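Local atomic coordinates of putative isomerase YbhH (Escherichia coli, PDB entry 6OTV), a protein that probably acts as an isomerase of the PrpF family, within the diaminopimelate epimerase clan, though its exact reaction remains undefined. Residues D88-N92 / N123-G127; G127-D133 / V159-N165; L253-A257 / T296-V300; G304-I308 / V319-N323. One frame throughout, in Å; residues are numbered along the deposited sequence.

Contact 1 of 4, residues D88-N92 / N123-G127; sequences DTTPN and NVNTG
Asn125 reaches from the turn 123-127 into the loop 88-92, and its side chain can be followed atom by atom. CB lies 3.5 Å from Pro91 O, with Thr90 O only a little farther. CG stays against the same Pro91 carbonyl. ND2 then donates to Thr89 O at 2.8 Å; the acceptor lies in the plane of the Asn125 amide, yet the donor stands 45° above the carbonyl plane of Thr89. The remaining tip atom, OD1, is bonded to the backbone N of Phe77 on strand 73-80 and also receives a weak bond from Asn123 ND2. Because chi1 of -51° sets CG beside its own backbone N, the amide can lie across the carbonyls of Thr89 to Pro91.

The second meeting is a stack of two amides. Asn92 and Asn123 slide past each other in opposite directions with planes 18° apart, and their CG atoms are 3.4 Å from one another. Asn92 OD1 and Asn123 ND2 are 3.3 Å apart, but the angle is too poor for a hydrogen bond. Asn123 is held from its own segment: its OD1 accepts from Thr126 N at 2.9 Å and from Thr126 OG1 at 2.7 Å, the hydroxyl in the carbonyl plane and the N-H above it, an Asx motif. Beside the stack, Thr126 CG2 packs on Asn92 CB at 3.7 Å.

One side-chain hydrogen bond therefore joins two irregular segments. With Asn123 OD1 gripped twice by Thr126 and the Asn125 amide held between Thr89 O and Phe77 N, the geometry is consistent with a loop before helix 94-106 positioned largely by polar groups.

Contact 2 of 4, residues G127-D133 / V159-N165; sequences GTFIEAD and VALTFLN. With EDO (1,2-ethanediol), chain D.
The Phe163 ring carries Ile130 over one face: Ile130 CG1 is 4.0 Å from the ring centroid, 18° off the normal and offset toward the rim, a CH-pi contact between side chains that lie side by side. Thr128 CG2 approaches the same ring at a slant. The Phe129 ring is met instead at its edge, where Asn165 ND2 lies in the ring plane, 3.6 Å from Phe129 CD1; ring and amide planes are 66° apart.

The Asn165 amide serves the backbone as well. OD1 receives the Phe129 N-H at 2.8 Å in an almost straight bond (177°), while ND2 makes a weak bond to Gly127 O. Here a side chain takes up the bonding beyond Leu164, whose N still pairs with Phe129 O at 2.9 Å.

Farther along, Glu131 and Thr162 form a hydrogen-bonded pair, with Glu131 N to Thr162 O and Thr162 N to Glu131 O both 2.8 Å. Asp133 N donates to Ala160 O. A water touches Thr162 OG1 at 2.6 Å and also lies within bonding reach of Glu131 O and Asp133 OD2. The Glu131 carboxylate forms salt bridges with Arg118 and Arg120.

Ile130, Ala132, Leu161 and Phe163 share one side of the sheet, which helix 94-106 covers; Leu164 meets Pro69 of the second subunit. Antiparallel strands wrapped round a helix in this way are characteristic of the diaminopimelate epimerase fold, to whose clan PrpF proteins belong.

Contact 3 of 4, residues L253-A257 / T296-V300; sequences LISPA and TRQIV
Apolar packing, without a hydrogen bond between the segments, joins Ile254 and Pro256 in segment 253-257 to Ile299 and Val300, in the turn that follows helix 279-290. Ile254 points its CB at the turn. With chi1 at 65°, CG1 sits between the backbone N and the carbonyl carbon, and the extended chain beyond it carries CD1 to 3.8 Å from Ile299 CG1. The same methyl also passes 4.1 Å from Thr296 OG1, a hydroxyl bonded to Ser288 OG on the helix.

Ile299 is branched so as to serve two neighbours. CG1 faces Ile254, whereas CG2 lies 4.1 Å from Pro256 CD, the two side chains crossing at about a right angle. Strand 250-255 lies between strand 197-202, parallel to it, and strand 263-267, antiparallel; Ile200 and Ile263 from these neighbours both touch Ile254 and Thr296, so the turn packs across three adjacent strands.

Farther on, Pro256 CG rests 3.7 Å from Ile299 O, and Val300 CG1 comes to 3.8 Å from Pro256 CA. The turn itself is shaped by one carbonyl: Thr296 O accepts the 3-10 bond from Ile299 N at 3.0 Å and an i+4 bond from Val300 N at 3.1 Å. It directs Ile299 at the strand, while Val300 makes contact through CG1. Ser255 points the other way, its OG bonded to Asn264 ND2.

Contact 4 of 4, residues G304-I308 / V319-N323; sequences GYGNI and VHLSN. With EDO (1,2-ethanediol), chain O.
Tyr305 and Leu321 cross at about a right angle, and Leu321 CB meets the tyrosine ring at its edge, in the ring plane, 4.0 Å from Tyr305 CD2. Farther out, the ring passes Asn323 with its plane 80° from that of the asparagine amide; Asn323 CB lies 3.9 Å from Tyr305 CZ, and Asn323 ND2 is 3.6 Å from Tyr305 OH. With chi1 near -70°, Tyr305 CG sits beside its own backbone N, and the ring runs alongside residues 321-323.

Ile308 meets Leu321 at a slant through their terminal methyls, Ile308 CD1 and Leu321 CD1 being 3.6 Å apart. Both belong, with Val319, to the side of the sheet on which helix 279-290 packs: Ala282 and Ser286 touch Val319, and Ala290 touches Leu321.

The backbone frame is a beta hairpin of strands 306-312 and 315-322. The N-to-C directions of 306-308 and 319-322 differ by 141°, antiparallel with a marked twist. Ile308 and Val319 form a hydrogen-bonded pair, with Ile308 N to Val319 O at 2.8 Å and Val319 N to Ile308 O at 2.9 Å. Leu321 N donates to Gly306 O at 2.9 Å. Gly306 has backbone angles at which a CB would be jammed against the Tyr305 carbonyl O, which suits a residue without a side chain.

Polar ends find partners outside the pair. Asn323 OD1 accepts from Thr330 OG1 and Gly325 N, and its ND2 donates to Asp327 O. Ser322, whose CB points away from segment 304-308, shares through OG a 3.0 Å hydrogen bond with O2 of an ethanediol probably left from the crystallisation liquor.

From the N terminus, contact 1 closes first, over a loop holding helix 94-106 and strand 116-123. It ends on Gly127, where contact 2 opens, and the two touch: Asn123 N lies 2.8 Å from Thr128 O, a probable hydrogen bond. Contact 2 then closes a largely irregular loop. Contact 3 ties strand 250-255 to the turn beyond helix 279-290, and contact 4 follows almost at once as a hairpin pairing. All four are in series; none nests or crosses. Contact 1 lies across the chain's centre from contacts 3 and 4. Strand 332-344 connects contacts 2 and 4, pairing with both strand 158-163 and strand 315-322.

Contact 1 of 4, residues D88-N92 / N123-G127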
# COMPACT_ATOMS: atom_id res chain seq x y z
N ASP A 88 -19.59 9.69 -17.42
CA ASP A 88 -18.24 10.20 -17.28
C ASP A 88 -17.55 9.48 -16.13
O ASP A 88 -18.07 9.46 -15.01
CB ASP A 88 -18.24 11.71 -17.04
CG ASP A 88 -16.84 12.31 -16.97
OD1 ASP A 88 -15.86 11.60 -17.27
OD2 ASP A 88 -16.74 13.50 -16.60
N THR A 89 -16.39 8.89 -16.41
CA THR A 89 -15.63 8.13 -15.42
C THR A 89 -14.26 8.74 -15.17
O THR A 89 -13.32 8.04 -14.77
CB THR A 89 -15.50 6.67 -15.85
OG1 THR A 89 -14.84 6.60 -17.12
CG2 THR A 89 -16.87 6.01 -15.96
N THR A 90 -14.11 10.05 -15.38
CA THR A 90 -12.80 10.68 -15.20
C THR A 90 -12.44 10.82 -13.73
O THR A 90 -11.41 10.26 -13.31
CB THR A 90 -12.76 12.02 -15.93
OG1 THR A 90 -12.89 11.80 -17.34
CG2 THR A 90 -11.44 12.73 -15.67
N PRO A 91 -13.19 11.53 -12.89
CA PRO A 91 -12.67 11.92 -11.58
C PRO A 91 -12.75 10.80 -10.55
O PRO A 91 -13.30 9.72 -10.78
CB PRO A 91 -13.58 13.09 -11.18
CG PRO A 91 -14.89 12.71 -11.75
CD PRO A 91 -14.60 11.96 -13.04
N ASN A 92 -12.19 11.09 -9.38
CA ASN A 92 -12.33 10.26 -8.19
C ASN A 92 -13.20 11.04 -7.21
O ASN A 92 -12.75 12.05 -6.64
CB ASN A 92 -10.97 9.92 -7.59
CG ASN A 92 -11.08 9.24 -6.23
OD1 ASN A 92 -12.10 8.64 -5.89
ND2 ASN A 92 -10.02 9.33 -5.44
N ASN A 123 -8.94 3.29 -5.93
CA ASN A 123 -9.81 3.96 -6.89
C ASN A 123 -9.31 3.66 -8.30
O ASN A 123 -8.23 4.10 -8.69
CB ASN A 123 -9.85 5.47 -6.64
CG ASN A 123 -10.57 6.21 -7.75
OD1 ASN A 123 -9.96 6.96 -8.51
ND2 ASN A 123 -11.88 5.99 -7.86
N VAL A 124 -10.11 2.90 -9.06
CA VAL A 124 -9.71 2.47 -10.40
C VAL A 124 -9.55 3.67 -11.33
O VAL A 124 -8.72 3.64 -12.25
CB VAL A 124 -10.73 1.45 -10.95
CG1 VAL A 124 -10.33 0.98 -12.34
CG2 VAL A 124 -10.85 0.26 -10.01
N ASN A 125 -10.31 4.74 -11.10
CA ASN A 125 -10.26 5.89 -12.00
C ASN A 125 -8.88 6.54 -12.00
O ASN A 125 -8.37 6.92 -13.06
CB ASN A 125 -11.33 6.91 -11.60
CG ASN A 125 -12.71 6.29 -11.46
OD1 ASN A 125 -13.00 5.61 -10.47
ND2 ASN A 125 -13.57 6.53 -12.44
N THR A 126 -8.27 6.68 -10.83
CA THR A 126 -7.02 7.42 -10.69
C THR A 126 -5.84 6.58 -10.23
O THR A 126 -4.71 7.10 -10.24
CB THR A 126 -7.20 8.58 -9.69
OG1 THR A 126 -7.51 8.04 -8.40
CG2 THR A 126 -8.31 9.52 -10.13
N GLY A 127 -6.05 5.33 -9.83
CA GLY A 127 -4.97 4.57 -9.22
C GLY A 127 -4.61 5.00 -7.82
O GLY A 127 -3.61 4.53 -7.28

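Contact 2 of 4, residues G127-D133 / V159-N165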
# COMPACT_ATOMS: atom_id res chain seq x y z
N GLY A 127 -6.05 5.33 -9.83
CA GLY A 127 -4.97 4.57 -9.22
C GLY A 127 -4.61 5.00 -7.82
O GLY A 127 -3.61 4.53 -7.28
N THR A 128 -5.40 5.88 -7.21
CA THR A 128 -5.13 6.35 -5.85
C THR A 128 -5.62 5.32 -4.84
O THR A 128 -6.69 4.73 -4.99
CB THR A 128 -5.82 7.70 -5.61
OG1 THR A 128 -5.36 8.64 -6.59
CG2 THR A 128 -5.50 8.24 -4.22
N PHE A 129 -4.82 5.11 -3.80
CA PHE A 129 -5.16 4.19 -2.71
C PHE A 129 -5.62 4.99 -1.50
O PHE A 129 -4.94 5.93 -1.07
CB PHE A 129 -3.96 3.31 -2.35
CG PHE A 129 -3.63 2.28 -3.40
CD1 PHE A 129 -2.95 2.63 -4.55
CD2 PHE A 129 -4.01 0.95 -3.22
CE1 PHE A 129 -2.64 1.69 -5.51
CE2 PHE A 129 -3.70 -0.00 -4.18
CZ PHE A 129 -3.02 0.36 -5.33
N ILE A 130 -6.77 4.61 -0.94
CA ILE A 130 -7.35 5.29 0.20
C ILE A 130 -7.72 4.24 1.25
O ILE A 130 -8.26 3.18 0.91
CB ILE A 130 -8.60 6.12 -0.18
CG1 ILE A 130 -8.29 7.07 -1.34
CG2 ILE A 130 -9.12 6.90 1.01
CD1 ILE A 130 -8.70 6.54 -2.70
N GLU A 131 -7.43 4.54 2.51
CA GLU A 131 -7.89 3.71 3.62
C GLU A 131 -9.14 4.34 4.22
O GLU A 131 -9.17 5.54 4.51
CB GLU A 131 -6.82 3.54 4.69
CG GLU A 131 -7.34 2.84 5.93
CD GLU A 131 -6.26 2.42 6.91
OE1 GLU A 131 -5.09 2.28 6.49
OE2 GLU A 131 -6.58 2.23 8.10
N ALA A 132 -10.17 3.52 4.40
CA ALA A 132 -11.40 3.92 5.08
C ALA A 132 -11.49 3.19 6.41
O ALA A 132 -11.32 1.97 6.46
CB ALA A 132 -12.63 3.63 4.22
N ASP A 133 -11.75 3.94 7.48
CA ASP A 133 -11.92 3.37 8.81
C ASP A 133 -13.40 3.46 9.17
O ASP A 133 -13.93 4.55 9.40
CB ASP A 133 -11.04 4.11 9.82
CG ASP A 133 -9.57 3.97 9.50
OD1 ASP A 133 -9.16 2.88 9.04
OD2 ASP A 133 -8.82 4.95 9.69
N VAL A 159 -16.72 8.45 9.16
CA VAL A 159 -15.84 7.55 8.42
C VAL A 159 -14.58 8.33 8.07
O VAL A 159 -14.66 9.44 7.52
CB VAL A 159 -16.51 6.98 7.16
CG1 VAL A 159 -17.17 8.07 6.33
CG2 VAL A 159 -15.50 6.20 6.33
N ALA A 160 -13.43 7.77 8.41
CA ALA A 160 -12.15 8.42 8.16
C ALA A 160 -11.58 7.93 6.83
O ALA A 160 -11.51 6.73 6.59
CB ALA A 160 -11.17 8.13 9.30
N LEU A 161 -11.20 8.88 5.98
CA LEU A 161 -10.65 8.59 4.66
C LEU A 161 -9.22 9.13 4.62
O LEU A 161 -9.02 10.35 4.65
CB LEU A 161 -11.50 9.21 3.55
CG LEU A 161 -12.97 8.80 3.50
CD1 LEU A 161 -13.67 9.51 2.35
CD2 LEU A 161 -13.10 7.28 3.37
N THR A 162 -8.25 8.23 4.55
CA THR A 162 -6.83 8.59 4.53
C THR A 162 -6.24 8.27 3.16
O THR A 162 -6.26 7.12 2.73
CB THR A 162 -6.07 7.84 5.62
OG1 THR A 162 -6.67 8.11 6.89
CG2 THR A 162 -4.62 8.29 5.66
N PHE A 163 -5.72 9.30 2.50
CA PHE A 163 -5.13 9.15 1.17
C PHE A 163 -3.67 8.72 1.30
O PHE A 163 -2.89 9.33 2.03
CB PHE A 163 -5.26 10.46 0.39
CG PHE A 163 -6.67 10.75 -0.06
CD1 PHE A 163 -7.66 11.03 0.87
CD2 PHE A 163 -7.01 10.73 -1.40
CE1 PHE A 163 -8.96 11.29 0.47
CE2 PHE A 163 -8.31 10.99 -1.81
CZ PHE A 163 -9.29 11.27 -0.87
N LEU A 164 -3.31 7.66 0.57
CA LEU A 164 -2.06 6.95 0.80
C LEU A 164 -0.96 7.28 -0.20
O LEU A 164 0.22 7.18 0.15
CB LEU A 164 -2.31 5.43 0.79
CG LEU A 164 -3.41 4.97 1.75
CD1 LEU A 164 -3.68 3.48 1.58
CD2 LEU A 164 -3.04 5.30 3.19
N ASN A 165 -1.31 7.66 -1.43
CA ASN A 165 -0.31 7.97 -2.45
C ASN A 165 -0.75 9.21 -3.24
O ASN A 165 -0.80 9.20 -4.47
CB ASN A 165 -0.07 6.77 -3.36
CG ASN A 165 -1.33 6.33 -4.09
OD1 ASN A 165 -2.44 6.55 -3.62
ND2 ASN A 165 -1.15 5.70 -5.25
C1 EDO D . 1.21 10.95 -0.32
O1 EDO D . 2.35 10.12 -0.56
C2 EDO D . 0.30 10.27 0.69
O2 EDO D . -1.03 10.80 0.61
O HOH W 1 -8.59 6.40 7.35

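Contact 3 of 4, residues L253-A257 / T296-V300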
# COMPACT_ATOMS: atom_id res chain seq x y z
N LEU A 253 -8.45 29.67 -7.04
CA LEU A 253 -8.27 31.01 -6.48
C LEU A 253 -8.31 30.93 -4.96
O LEU A 253 -9.23 30.34 -4.39
CB LEU A 253 -9.36 31.95 -7.00
CG LEU A 253 -9.42 32.18 -8.51
CD1 LEU A 253 -10.44 33.25 -8.84
CD2 LEU A 253 -8.05 32.56 -9.04
N ILE A 254 -7.31 31.52 -4.31
CA ILE A 254 -7.22 31.46 -2.85
C ILE A 254 -7.26 32.87 -2.28
O ILE A 254 -6.86 33.85 -2.91
CB ILE A 254 -5.97 30.71 -2.36
CG1 ILE A 254 -4.69 31.46 -2.75
CG2 ILE A 254 -5.95 29.29 -2.91
CD1 ILE A 254 -3.47 31.01 -1.98
N SER A 255 -7.75 32.95 -1.05
CA SER A 255 -7.83 34.19 -0.28
C SER A 255 -7.93 33.80 1.19
O SER A 255 -8.24 32.65 1.51
CB SER A 255 -9.04 35.04 -0.71
OG SER A 255 -10.26 34.38 -0.44
N PRO A 256 -7.66 34.73 2.11
CA PRO A 256 -7.74 34.39 3.53
C PRO A 256 -9.13 33.93 3.92
O PRO A 256 -10.13 34.30 3.30
CB PRO A 256 -7.37 35.70 4.24
CG PRO A 256 -6.57 36.46 3.23
CD PRO A 256 -7.16 36.11 1.90
N ALA A 257 -9.19 33.10 4.95
CA ALA A 257 -10.46 32.62 5.47
C ALA A 257 -11.26 33.76 6.08
O ALA A 257 -10.70 34.76 6.55
CB ALA A 257 -10.24 31.53 6.52
N THR A 296 0.99 30.06 -0.97
CA THR A 296 0.01 30.11 0.11
C THR A 296 0.58 30.79 1.35
O THR A 296 -0.16 31.45 2.09
CB THR A 296 -0.48 28.70 0.44
OG1 THR A 296 -0.95 28.07 -0.76
CG2 THR A 296 -1.62 28.74 1.44
N ARG A 297 1.89 30.67 1.58
CA ARG A 297 2.52 31.30 2.73
C ARG A 297 2.50 32.82 2.64
O ARG A 297 2.67 33.49 3.67
CB ARG A 297 3.96 30.81 2.88
CG ARG A 297 4.09 29.30 3.02
CD ARG A 297 3.66 28.84 4.40
NE ARG A 297 4.22 27.53 4.73
CZ ARG A 297 4.18 26.99 5.94
NH1 ARG A 297 3.61 27.64 6.94
NH2 ARG A 297 4.72 25.79 6.15
N GLN A 298 2.30 33.38 1.45
CA GLN A 298 2.20 34.83 1.27
C GLN A 298 0.76 35.34 1.36
O GLN A 298 0.54 36.54 1.24
CB GLN A 298 2.78 35.24 -0.08
CG GLN A 298 4.15 34.67 -0.40
CD GLN A 298 4.63 35.07 -1.78
OE1 GLN A 298 3.94 35.79 -2.51
NE2 GLN A 298 5.81 34.60 -2.15
N ILE A 299 -0.21 34.45 1.55
CA ILE A 299 -1.63 34.80 1.51
C ILE A 299 -2.29 34.61 2.87
O ILE A 299 -3.00 35.49 3.36
CB ILE A 299 -2.38 34.00 0.42
CG1 ILE A 299 -1.66 34.14 -0.93
CG2 ILE A 299 -3.82 34.46 0.31
CD1 ILE A 299 -1.45 35.57 -1.37
N VAL A 300 -2.05 33.47 3.50
CA VAL A 300 -2.71 33.12 4.76
C VAL A 300 -1.63 32.89 5.81
O VAL A 300 -0.48 32.57 5.48
CB VAL A 300 -3.64 31.89 4.61
CG1 VAL A 300 -4.66 32.14 3.52
CG2 VAL A 300 -2.82 30.64 4.33

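Contact 4 of 4, residues G304-I308 / V319-N323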
# COMPACT_ATOMS: atom_id res chain seq x y z
N GLY A 304 0.98 25.04 10.07
CA GLY A 304 1.67 23.87 10.57
C GLY A 304 0.95 22.59 10.16
O GLY A 304 0.29 22.51 9.13
N TYR A 305 1.10 21.56 11.00
CA TYR A 305 0.39 20.31 10.81
C TYR A 305 -0.77 20.19 11.79
O TYR A 305 -0.81 20.84 12.84
CB TYR A 305 1.34 19.11 10.97
CG TYR A 305 2.34 18.96 9.84
CD1 TYR A 305 3.69 19.23 10.05
CD2 TYR A 305 1.94 18.56 8.58
CE1 TYR A 305 4.61 19.10 9.02
CE2 TYR A 305 2.85 18.44 7.54
CZ TYR A 305 4.19 18.70 7.76
OH TYR A 305 5.08 18.57 6.72
N GLY A 306 -1.73 19.34 11.43
CA GLY A 306 -2.93 19.14 12.22
C GLY A 306 -4.18 19.37 11.39
O GLY A 306 -4.22 19.01 10.20
N ASN A 307 -5.19 19.97 12.02
CA ASN A 307 -6.46 20.25 11.36
C ASN A 307 -6.35 21.53 10.54
O ASN A 307 -6.05 22.60 11.07
CB ASN A 307 -7.57 20.36 12.39
CG ASN A 307 -8.93 20.57 11.75
OD1 ASN A 307 -9.61 19.61 11.40
ND2 ASN A 307 -9.33 21.83 11.60
N ILE A 308 -6.63 21.42 9.24
CA ILE A 308 -6.58 22.56 8.33
C ILE A 308 -7.97 22.71 7.73
O ILE A 308 -8.44 21.84 6.98
CB ILE A 308 -5.53 22.37 7.23
CG1 ILE A 308 -4.15 22.20 7.88
CG2 ILE A 308 -5.54 23.54 6.28
CD1 ILE A 308 -3.02 22.11 6.89
N VAL A 319 -9.31 19.11 6.83
CA VAL A 319 -8.32 18.16 6.35
C VAL A 319 -7.26 18.02 7.43
O VAL A 319 -6.68 19.02 7.87
CB VAL A 319 -7.68 18.60 5.02
CG1 VAL A 319 -6.70 17.53 4.53
CG2 VAL A 319 -8.74 18.88 3.97
N HIS A 320 -7.02 16.79 7.87
CA HIS A 320 -5.96 16.50 8.83
C HIS A 320 -4.70 16.11 8.08
O HIS A 320 -4.71 15.16 7.29
CB HIS A 320 -6.38 15.40 9.80
CG HIS A 320 -5.37 15.12 10.87
ND1 HIS A 320 -4.49 14.05 10.81
CD2 HIS A 320 -5.07 15.78 12.01
CE1 HIS A 320 -3.72 14.06 11.87
NE2 HIS A 320 -4.05 15.10 12.62
N LEU A 321 -3.62 16.85 8.31
CA LEU A 321 -2.33 16.57 7.72
C LEU A 321 -1.39 15.97 8.75
O LEU A 321 -1.55 16.16 9.96
CB LEU A 321 -1.71 17.84 7.13
CG LEU A 321 -2.30 18.34 5.81
CD1 LEU A 321 -1.40 19.40 5.21
CD2 LEU A 321 -2.48 17.18 4.84
N SER A 322 -0.39 15.24 8.26
CA SER A 322 0.54 14.50 9.09
C SER A 322 1.72 14.09 8.23
O SER A 322 1.57 13.80 7.04
CB SER A 322 -0.13 13.27 9.72
OG SER A 322 0.82 12.32 10.16
N ASN A 323 2.91 14.05 8.85
CA ASN A 323 4.11 13.67 8.11
C ASN A 323 5.13 13.11 9.09
O ASN A 323 5.61 13.84 9.96
CB ASN A 323 4.67 14.87 7.35
CG ASN A 323 5.66 14.46 6.27
OD1 ASN A 323 6.25 13.38 6.32
ND2 ASN A 323 5.84 15.33 5.28
C1 EDO O . 3.90 9.03 7.18
O1 EDO O . 4.53 10.24 6.72
C2 EDO O . 2.43 9.28 7.50
O2 EDO O . 2.30 10.14 8.63